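Local coordinates for protein putative succinylglutamate desuccinylase / aspartoacylase (PDB 3FMC) that is a putative zinc-dependent hydrolase of the succinylglutamate desuccinylase / aspartoacylase family, probably acting on ester bonds, at residues S177-S189 with Y193-S205. Numbering follows the deposited sequence.
Sequences SCKHLYCPEYERS and YFSIPYTLLIPNS
Two neighbouring parallel strands of the zinc-hydrolase catalytic region, 179-184 and 198-202, zip together through a ladder of backbone hydrogen bonds, with Leu181 facing Thr199 and Tyr182 facing Leu200. Strand 179-184 also bonds antiparallel to strand 237-243, while strand 198-202 pairs parallel with strand 283-286. Leu181 N donates to Tyr198 O (2.9 Å), and Leu181 O takes Leu200 N nearly head-on at 2.6 Å; Cys183 repeats the pattern with Leu200 O and Ile202 N. Glu185 N, just past the strand, closes the ladder on Ile202 O. On the face of Tyr182, the phenol ring and Leu200 lie side by side, Leu200 CD1 coming within 3.3 Å of Tyr182 CE2. Ile202 CG2 meets the ring edge in plane at Tyr182 CD2 (3.7 Å). The Tyr182 side chain lies about 5 Å from a bound sulfate, probably from the crystallisation liquor, and near a possible empty metal site. On the opposite face, chi1 of Leu181 (177°) swings CG away from its own N, and CD2 lies beside Thr199 OG1 and approaches Phe194 CD2. Here Thr199 CG2 packs on Cys183 CB (3.6 Å), and Ile196 CG2 rests against His180 CA. At the far end the extended Glu185 side chain brings OE2 to Pro203 CB, and one water donates both to Glu185 OE2 (2.7 Å) and to Leu201 O (2.6 Å).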
ATOM      1  N   SER C 177     -19.532   2.814  11.512  1.00 14.55           N
ATOM      2  CA  SER C 177     -20.439   3.953  11.509  1.00 13.21           C
ATOM      3  C   SER C 177     -21.919   3.606  11.666  1.00 15.14           C
ATOM      4  O   SER C 177     -22.357   2.543  11.278  1.00 15.17           O
ATOM      5  CB  SER C 177     -20.261   4.678  10.175  1.00 13.84           C
ATOM      6  OG  SER C 177     -21.054   5.822   9.982  1.00 12.77           O
ATOM      7  N   CYS C 178     -22.669   4.570  12.179  1.00 17.01           N
ATOM      8  CA  CYS C 178     -24.118   4.453  12.187  1.00 15.01           C
ATOM      9  C   CYS C 178     -24.607   5.041  10.871  1.00 14.54           C
ATOM     10  O   CYS C 178     -23.832   5.577  10.074  1.00 12.50           O
ATOM     11  CB  CYS C 178     -24.747   5.184  13.407  1.00 15.01           C
ATOM     12  SG  CYS C 178     -24.670   6.904  13.392  1.00 17.16           S
ATOM     13  N   LYS C 179     -25.900   4.875  10.596  1.00 13.29           N
ATOM     14  CA  LYS C 179     -26.510   5.462   9.395  1.00 14.94           C
ATOM     15  C   LYS C 179     -26.723   6.965   9.652  1.00 16.12           C
ATOM     16  O   LYS C 179     -27.248   7.390  10.689  1.00 15.65           O
ATOM     17  CB  LYS C 179     -27.866   4.789   9.084  1.00 13.36           C
ATOM     18  CG  LYS C 179     -27.763   3.319   8.947  1.00 16.19           C
ATOM     19  CD  LYS C 179     -29.076   2.686   8.507  1.00 17.67           C
ATOM     20  CE  LYS C 179     -28.947   1.205   8.453  1.00 17.11           C
ATOM     21  NZ  LYS C 179     -30.217   0.582   8.030  1.00 18.82           N
ATOM     22  N   HIS C 180     -26.298   7.759   8.698  1.00 13.26           N
ATOM     23  CA  HIS C 180     -26.416   9.190   8.742  1.00 13.15           C
ATOM     24  C   HIS C 180     -26.633   9.756   7.348  1.00 14.38           C
ATOM     25  O   HIS C 180     -26.424   9.088   6.335  1.00 15.19           O
ATOM     26  CB  HIS C 180     -25.290   9.890   9.541  1.00 12.73           C
ATOM     27  CG  HIS C 180     -23.897   9.650   9.031  1.00 10.21           C
ATOM     28  ND1 HIS C 180     -23.252   8.432   9.160  1.00 14.57           N
ATOM     29  CD2 HIS C 180     -23.000  10.499   8.494  1.00 15.43           C
ATOM     30  CE1 HIS C 180     -22.025   8.550   8.685  1.00 12.59           C
ATOM     31  NE2 HIS C 180     -21.853   9.793   8.270  1.00 15.13           N
ATOM     32  N   LEU C 181     -27.050  10.994   7.314  1.00 13.51           N
ATOM     33  CA  LEU C 181     -27.420  11.667   6.077  1.00 15.14           C
ATOM     34  C   LEU C 181     -26.886  13.062   5.990  1.00 15.05           C
ATOM     35  O   LEU C 181     -26.902  13.806   6.992  1.00 16.47           O
ATOM     36  CB  LEU C 181     -28.936  11.757   6.016  1.00 17.29           C
ATOM     37  CG  LEU C 181     -29.692  12.472   4.888  1.00 15.33           C
ATOM     38  CD1 LEU C 181     -29.576  11.744   3.517  1.00 15.67           C
ATOM     39  CD2 LEU C 181     -31.218  12.676   5.244  1.00 12.34           C
ATOM     40  N   TYR C 182     -26.363  13.392   4.820  1.00 14.61           N
ATOM     41  CA  TYR C 182     -26.031  14.759   4.476  1.00 14.49           C
ATOM     42  C   TYR C 182     -27.202  15.306   3.628  1.00 16.06           C
ATOM     43  O   TYR C 182     -27.632  14.707   2.588  1.00 17.51           O
ATOM     44  CB  TYR C 182     -24.729  14.905   3.731  1.00 14.79           C
ATOM     45  CG  TYR C 182     -23.488  14.551   4.526  1.00 15.74           C
ATOM     46  CD1 TYR C 182     -23.071  13.240   4.680  1.00 17.71           C
ATOM     47  CD2 TYR C 182     -22.718  15.549   5.100  1.00 19.57           C
ATOM     48  CE1 TYR C 182     -21.920  12.924   5.398  1.00 17.71           C
ATOM     49  CE2 TYR C 182     -21.636  15.260   5.826  1.00 15.84           C
ATOM     50  CZ  TYR C 182     -21.201  13.965   5.976  1.00 18.21           C
ATOM     51  OH  TYR C 182     -20.044  13.732   6.693  1.00 17.44           O
ATOM     52  N   CYS C 183     -27.685  16.458   4.068  1.00 15.59           N
ATOM     53  CA  CYS C 183     -28.869  17.099   3.508  1.00 16.89           C
ATOM     54  C   CYS C 183     -28.602  18.592   3.446  1.00 13.65           C
ATOM     55  O   CYS C 183     -28.212  19.183   4.460  1.00 16.28           O
ATOM     56  CB  CYS C 183     -30.062  16.822   4.406  1.00 21.47           C
ATOM     57  SG  CYS C 183     -31.637  17.428   3.697  1.00 21.52           S
ATOM     58  N   PRO C 184     -28.803  19.217   2.277  1.00 14.82           N
ATOM     59  CA  PRO C 184     -28.608  20.658   2.144  1.00 18.25           C
ATOM     60  C   PRO C 184     -29.659  21.402   2.939  1.00 15.56           C
ATOM     61  O   PRO C 184     -30.797  20.932   3.052  1.00 16.33           O
ATOM     62  CB  PRO C 184     -28.825  20.939   0.669  1.00 20.98           C
ATOM     63  CG  PRO C 184     -29.021  19.589   0.018  1.00 17.37           C
ATOM     64  CD  PRO C 184     -29.206  18.563   1.019  1.00 18.15           C
ATOM     65  N   GLU C 185     -29.265  22.544   3.478  1.00 18.59           N
ATOM     66  CA  GLU C 185     -30.168  23.346   4.307  1.00 18.17           C
ATOM     67  C   GLU C 185     -31.468  23.692   3.604  1.00 18.99           C
ATOM     68  O   GLU C 185     -32.488  23.768   4.260  1.00 21.73           O
ATOM     69  CB  GLU C 185     -29.465  24.621   4.785  1.00 18.07           C
ATOM     70  CG  GLU C 185     -28.343  24.383   5.749  1.00 17.89           C
ATOM     71  CD  GLU C 185     -27.685  25.664   6.173  1.00 25.29           C
ATOM     72  OE1 GLU C 185     -28.415  26.676   6.339  1.00 27.29           O
ATOM     73  OE2 GLU C 185     -26.452  25.678   6.329  1.00 21.78           O
ATOM     74  N   TYR C 186     -31.450  23.873   2.278  1.00 19.16           N
ATOM     75  CA  TYR C 186     -32.665  24.229   1.528  1.00 20.47           C
ATOM     76  C   TYR C 186     -33.734  23.088   1.454  1.00 21.37           C
ATOM     77  O   TYR C 186     -34.882  23.352   1.063  1.00 21.67           O
ATOM     78  CB  TYR C 186     -32.346  24.742   0.110  1.00 15.41           C
ATOM     79  CG  TYR C 186     -31.861  23.670  -0.835  1.00 16.97           C
ATOM     80  CD1 TYR C 186     -32.760  22.871  -1.535  1.00 20.35           C
ATOM     81  CD2 TYR C 186     -30.491  23.438  -1.021  1.00 14.48           C
ATOM     82  CE1 TYR C 186     -32.322  21.858  -2.370  1.00 22.95           C
ATOM     83  CE2 TYR C 186     -30.043  22.458  -1.900  1.00 14.68           C
ATOM     84  CZ  TYR C 186     -30.960  21.662  -2.562  1.00 15.41           C
ATOM     85  OH  TYR C 186     -30.551  20.666  -3.425  1.00 18.92           O
ATOM     86  N   GLU C 187     -33.389  21.843   1.789  1.00 19.29           N
ATOM     87  CA  GLU C 187     -34.367  20.787   1.815  1.00 20.37           C
ATOM     88  C   GLU C 187     -34.283  19.963   3.075  1.00 21.99           C
ATOM     89  O   GLU C 187     -34.239  18.739   3.033  1.00 20.31           O
ATOM     90  CB  GLU C 187     -34.304  19.876   0.574  1.00 19.35           C
ATOM     91  CG  GLU C 187     -35.599  19.059   0.397  1.00 21.14           C
ATOM     92  CD  GLU C 187     -35.523  18.050  -0.749  1.00 23.02           C
ATOM     93  OE1 GLU C 187     -34.605  18.202  -1.566  1.00 23.51           O
ATOM     94  OE2 GLU C 187     -36.363  17.112  -0.824  1.00 20.16           O
ATOM     95  N   ARG C 188     -34.297  20.661   4.207  1.00 21.27           N
ATOM     96  CA  ARG C 188     -34.315  20.031   5.523  1.00 22.82           C
ATOM     97  C   ARG C 188     -35.440  18.994   5.672  1.00 20.22           C
ATOM     98  O   ARG C 188     -35.273  17.964   6.333  1.00 20.61           O
ATOM     99  CB  ARG C 188     -34.434  21.126   6.576  1.00 24.37           C
ATOM    100  CG  ARG C 188     -34.670  20.577   7.952  1.00 32.81           C
ATOM    101  CD  ARG C 188     -34.544  21.643   8.980  1.00 31.51           C
ATOM    102  NE  ARG C 188     -35.155  21.181  10.207  1.00 41.34           N
ATOM    103  CZ  ARG C 188     -35.005  21.776  11.383  1.00 41.23           C
ATOM    104  NH1 ARG C 188     -34.237  22.863  11.473  1.00 34.85           N
ATOM    105  NH2 ARG C 188     -35.627  21.269  12.457  1.00 39.99           N
ATOM    106  N   SER C 189     -36.558  19.207   4.982  1.00 20.67           N
ATOM    107  CA  SER C 189     -37.651  18.265   5.044  1.00 18.94           C
ATOM    108  C   SER C 189     -37.322  16.869   4.559  1.00 16.12           C
ATOM    109  O   SER C 189     -37.978  15.896   4.975  1.00 18.64           O
ATOM    110  CB  SER C 189     -38.848  18.797   4.247  1.00 20.69           C
ATOM    111  OG  SER C 189     -38.505  18.961   2.876  1.00 24.76           O
ATOM    112  N   TYR C 193     -38.245  11.750   5.569  1.00 20.26           N
ATOM    113  CA  TYR C 193     -38.728  10.619   4.739  1.00 21.62           C
ATOM    114  C   TYR C 193     -37.842   9.405   4.753  1.00 23.09           C
ATOM    115  O   TYR C 193     -38.326   8.261   4.667  1.00 22.87           O
ATOM    116  CB  TYR C 193     -39.022  11.123   3.315  1.00 21.92           C
ATOM    117  CG  TYR C 193     -40.025  12.233   3.351  1.00 18.65           C
ATOM    118  CD1 TYR C 193     -41.397  11.973   3.508  1.00 27.28           C
ATOM    119  CD2 TYR C 193     -39.627  13.542   3.314  1.00 19.35           C
ATOM    120  CE1 TYR C 193     -42.314  13.004   3.610  1.00 23.04           C
ATOM    121  CE2 TYR C 193     -40.537  14.573   3.400  1.00 23.92           C
ATOM    122  CZ  TYR C 193     -41.879  14.301   3.544  1.00 32.41           C
ATOM    123  OH  TYR C 193     -42.744  15.384   3.624  1.00 28.74           O
ATOM    124  N   PHE C 194     -36.527   9.616   4.864  1.00 20.96           N
ATOM    125  CA  PHE C 194     -35.602   8.501   4.949  1.00 20.17           C
ATOM    126  C   PHE C 194     -35.651   7.869   6.363  1.00 20.00           C
ATOM    127  O   PHE C 194     -36.241   8.453   7.273  1.00 20.57           O
ATOM    128  CB  PHE C 194     -34.169   8.953   4.598  1.00 20.97           C
ATOM    129  CG  PHE C 194     -34.028   9.480   3.188  1.00 16.45           C
ATOM    130  CD1 PHE C 194     -33.775   8.617   2.129  1.00 17.61           C
ATOM    131  CD2 PHE C 194     -34.149  10.823   2.919  1.00 20.45           C
ATOM    132  CE1 PHE C 194     -33.659   9.106   0.833  1.00 14.20           C
ATOM    133  CE2 PHE C 194     -34.008  11.314   1.622  1.00 20.01           C
ATOM    134  CZ  PHE C 194     -33.754  10.454   0.595  1.00 18.55           C
ATOM    135  N   SER C 195     -35.075   6.678   6.488  1.00 18.88           N
ATOM    136  CA  SER C 195     -34.975   5.916   7.741  1.00 24.14           C
ATOM    137  C   SER C 195     -33.552   6.080   8.338  1.00 22.40           C
ATOM    138  O   SER C 195     -32.827   5.100   8.592  1.00 21.15           O
ATOM    139  CB  SER C 195     -35.273   4.450   7.453  1.00 24.36           C
ATOM    140  OG  SER C 195     -36.590   4.341   6.915  1.00 27.90           O
ATOM    141  N   ILE C 196     -33.205   7.346   8.561  1.00 20.42           N
ATOM    142  CA  ILE C 196     -31.873   7.717   9.024  1.00 17.32           C
ATOM    143  C   ILE C 196     -31.980   8.611  10.268  1.00 13.26           C
ATOM    144  O   ILE C 196     -32.482   9.744  10.196  1.00 17.42           O
ATOM    145  CB  ILE C 196     -31.100   8.396   7.879  1.00 14.52           C
ATOM    146  CG1 ILE C 196     -30.997   7.411   6.681  1.00 17.85           C
ATOM    147  CG2 ILE C 196     -29.682   8.787   8.378  1.00 17.13           C
ATOM    148  CD1 ILE C 196     -30.355   7.929   5.393  1.00 18.19           C
ATOM    149  N   PRO C 197     -31.455   8.117  11.399  1.00 18.93           N
ATOM    150  CA  PRO C 197     -31.589   8.826  12.684  1.00 17.00           C
ATOM    151  C   PRO C 197     -30.827  10.143  12.802  1.00 16.16           C
ATOM    152  O   PRO C 197     -31.239  11.006  13.552  1.00 18.67           O
ATOM    153  CB  PRO C 197     -31.114   7.767  13.702  1.00 18.63           C
ATOM    154  CG  PRO C 197     -30.152   6.899  12.970  1.00 25.17           C
ATOM    155  CD  PRO C 197     -30.684   6.867  11.531  1.00 21.39           C
ATOM    156  N   TYR C 198     -29.728  10.318  12.053  1.00 16.28           N
ATOM    157  CA  TYR C 198     -28.873  11.511  12.199  1.00 15.44           C
ATOM    158  C   TYR C 198     -28.569  12.184  10.887  1.00 15.49           C
ATOM    159  O   TYR C 198     -28.090  11.546   9.942  1.00 17.20           O
ATOM    160  CB  TYR C 198     -27.583  11.109  12.940  1.00 15.52           C
ATOM    161  CG  TYR C 198     -27.864  10.691  14.382  1.00 14.53           C
ATOM    162  CD1 TYR C 198     -28.167  11.658  15.343  1.00 19.28           C
ATOM    163  CD2 TYR C 198     -27.921   9.370  14.760  1.00 15.72           C
ATOM    164  CE1 TYR C 198     -28.487  11.306  16.638  1.00 18.83           C
ATOM    165  CE2 TYR C 198     -28.212   9.020  16.086  1.00 22.41           C
ATOM    166  CZ  TYR C 198     -28.504  10.006  17.001  1.00 20.52           C
ATOM    167  OH  TYR C 198     -28.796   9.710  18.328  1.00 27.65           O
ATOM    168  N   THR C 199     -28.831  13.482  10.819  1.00 15.27           N
ATOM    169  CA  THR C 199     -28.647  14.235   9.591  1.00 17.30           C
ATOM    170  C   THR C 199     -27.738  15.465   9.801  1.00 19.01           C
ATOM    171  O   THR C 199     -27.893  16.212  10.755  1.00 15.55           O
ATOM    172  CB  THR C 199     -30.011  14.707   9.006  1.00 25.38           C
ATOM    173  OG1 THR C 199     -30.925  13.554   8.772  1.00 22.77           O
ATOM    174  CG2 THR C 199     -29.791  15.535   7.743  1.00 18.61           C
ATOM    175  N   LEU C 200     -26.799  15.647   8.878  1.00 17.76           N
ATOM    176  CA  LEU C 200     -25.931  16.822   8.813  1.00 16.79           C
ATOM    177  C   LEU C 200     -26.532  17.758   7.779  1.00 14.84           C
ATOM    178  O   LEU C 200     -26.706  17.377   6.610  1.00 17.26           O
ATOM    179  CB  LEU C 200     -24.503  16.438   8.385  1.00 17.37           C
ATOM    180  CG  LEU C 200     -23.733  15.637   9.435  1.00 23.77           C
ATOM    181  CD1 LEU C 200     -22.583  14.844   8.927  1.00 37.74           C
ATOM    182  CD2 LEU C 200     -23.303  16.599  10.556  1.00 19.55           C
ATOM    183  N   LEU C 201     -26.919  18.954   8.218  1.00 15.62           N
ATOM    184  CA  LEU C 201     -27.442  20.007   7.341  1.00 15.81           C
ATOM    185  C   LEU C 201     -26.275  20.822   6.817  1.00 16.42           C
ATOM    186  O   LEU C 201     -25.492  21.419   7.586  1.00 16.57           O
ATOM    187  CB  LEU C 201     -28.468  20.870   8.094  1.00 16.05           C
ATOM    188  CG  LEU C 201     -29.723  20.161   8.620  1.00 16.81           C
ATOM    189  CD1 LEU C 201     -30.541  21.063   9.539  1.00 21.54           C
ATOM    190  CD2 LEU C 201     -30.577  19.645   7.463  1.00 15.99           C
ATOM    191  N   ILE C 202     -26.144  20.858   5.484  1.00 14.44           N
ATOM    192  CA  ILE C 202     -24.957  21.416   4.842  1.00 16.87           C
ATOM    193  C   ILE C 202     -25.267  22.659   4.018  1.00 19.09           C
ATOM    194  O   ILE C 202     -26.350  22.778   3.421  1.00 20.59           O
ATOM    195  CB  ILE C 202     -24.163  20.299   4.040  1.00 16.61           C
ATOM    196  CG1 ILE C 202     -24.866  19.887   2.739  1.00 18.07           C
ATOM    197  CG2 ILE C 202     -23.881  19.045   4.921  1.00 12.92           C
ATOM    198  CD1 ILE C 202     -23.974  18.936   1.899  1.00 15.36           C
ATOM    199  N   PRO C 203     -24.321  23.607   3.982  1.00 17.83           N
ATOM    200  CA  PRO C 203     -24.533  24.886   3.329  1.00 17.98           C
ATOM    201  C   PRO C 203     -24.230  24.896   1.842  1.00 18.24           C
ATOM    202  O   PRO C 203     -23.783  23.890   1.277  1.00 17.14           O
ATOM    203  CB  PRO C 203     -23.534  25.787   4.031  1.00 18.91           C
ATOM    204  CG  PRO C 203     -22.383  24.887   4.333  1.00 23.74           C
ATOM    205  CD  PRO C 203     -22.991  23.536   4.617  1.00 17.39           C
ATOM    206  N   ASN C 204     -24.498  26.037   1.220  1.00 18.29           N
ATOM    207  CA  ASN C 204     -24.179  26.241  -0.191  1.00 18.88           C
ATOM    208  C   ASN C 204     -22.669  26.494  -0.367  1.00 18.22           C
ATOM    209  O   ASN C 204     -22.206  27.635  -0.470  1.00 20.92           O
ATOM    210  CB  ASN C 204     -24.977  27.401  -0.776  1.00 21.41           C
ATOM    211  CG  ASN C 204     -24.904  27.455  -2.284  1.00 24.76           C
ATOM    212  OD1 ASN C 204     -24.278  26.596  -2.912  1.00 24.88           O
ATOM    213  ND2 ASN C 204     -25.500  28.493  -2.878  1.00 18.62           N
ATOM    214  N   SER C 205     -21.918  25.410  -0.446  1.00 20.56           N
ATOM    215  CA  SER C 205     -20.481  25.503  -0.558  1.00 20.76           C
ATOM    216  C   SER C 205     -19.978  24.297  -1.305  1.00 20.01           C
ATOM    217  O   SER C 205     -20.359  23.188  -0.983  1.00 19.83           O
ATOM    218  CB  SER C 205     -19.893  25.494   0.843  1.00 20.60           C
ATOM    219  OG  SER C 205     -18.498  25.617   0.793  1.00 30.27           O
TER
HETATM  220  O   HOH W   1     -24.707  23.905   7.455  1.00 19.11           O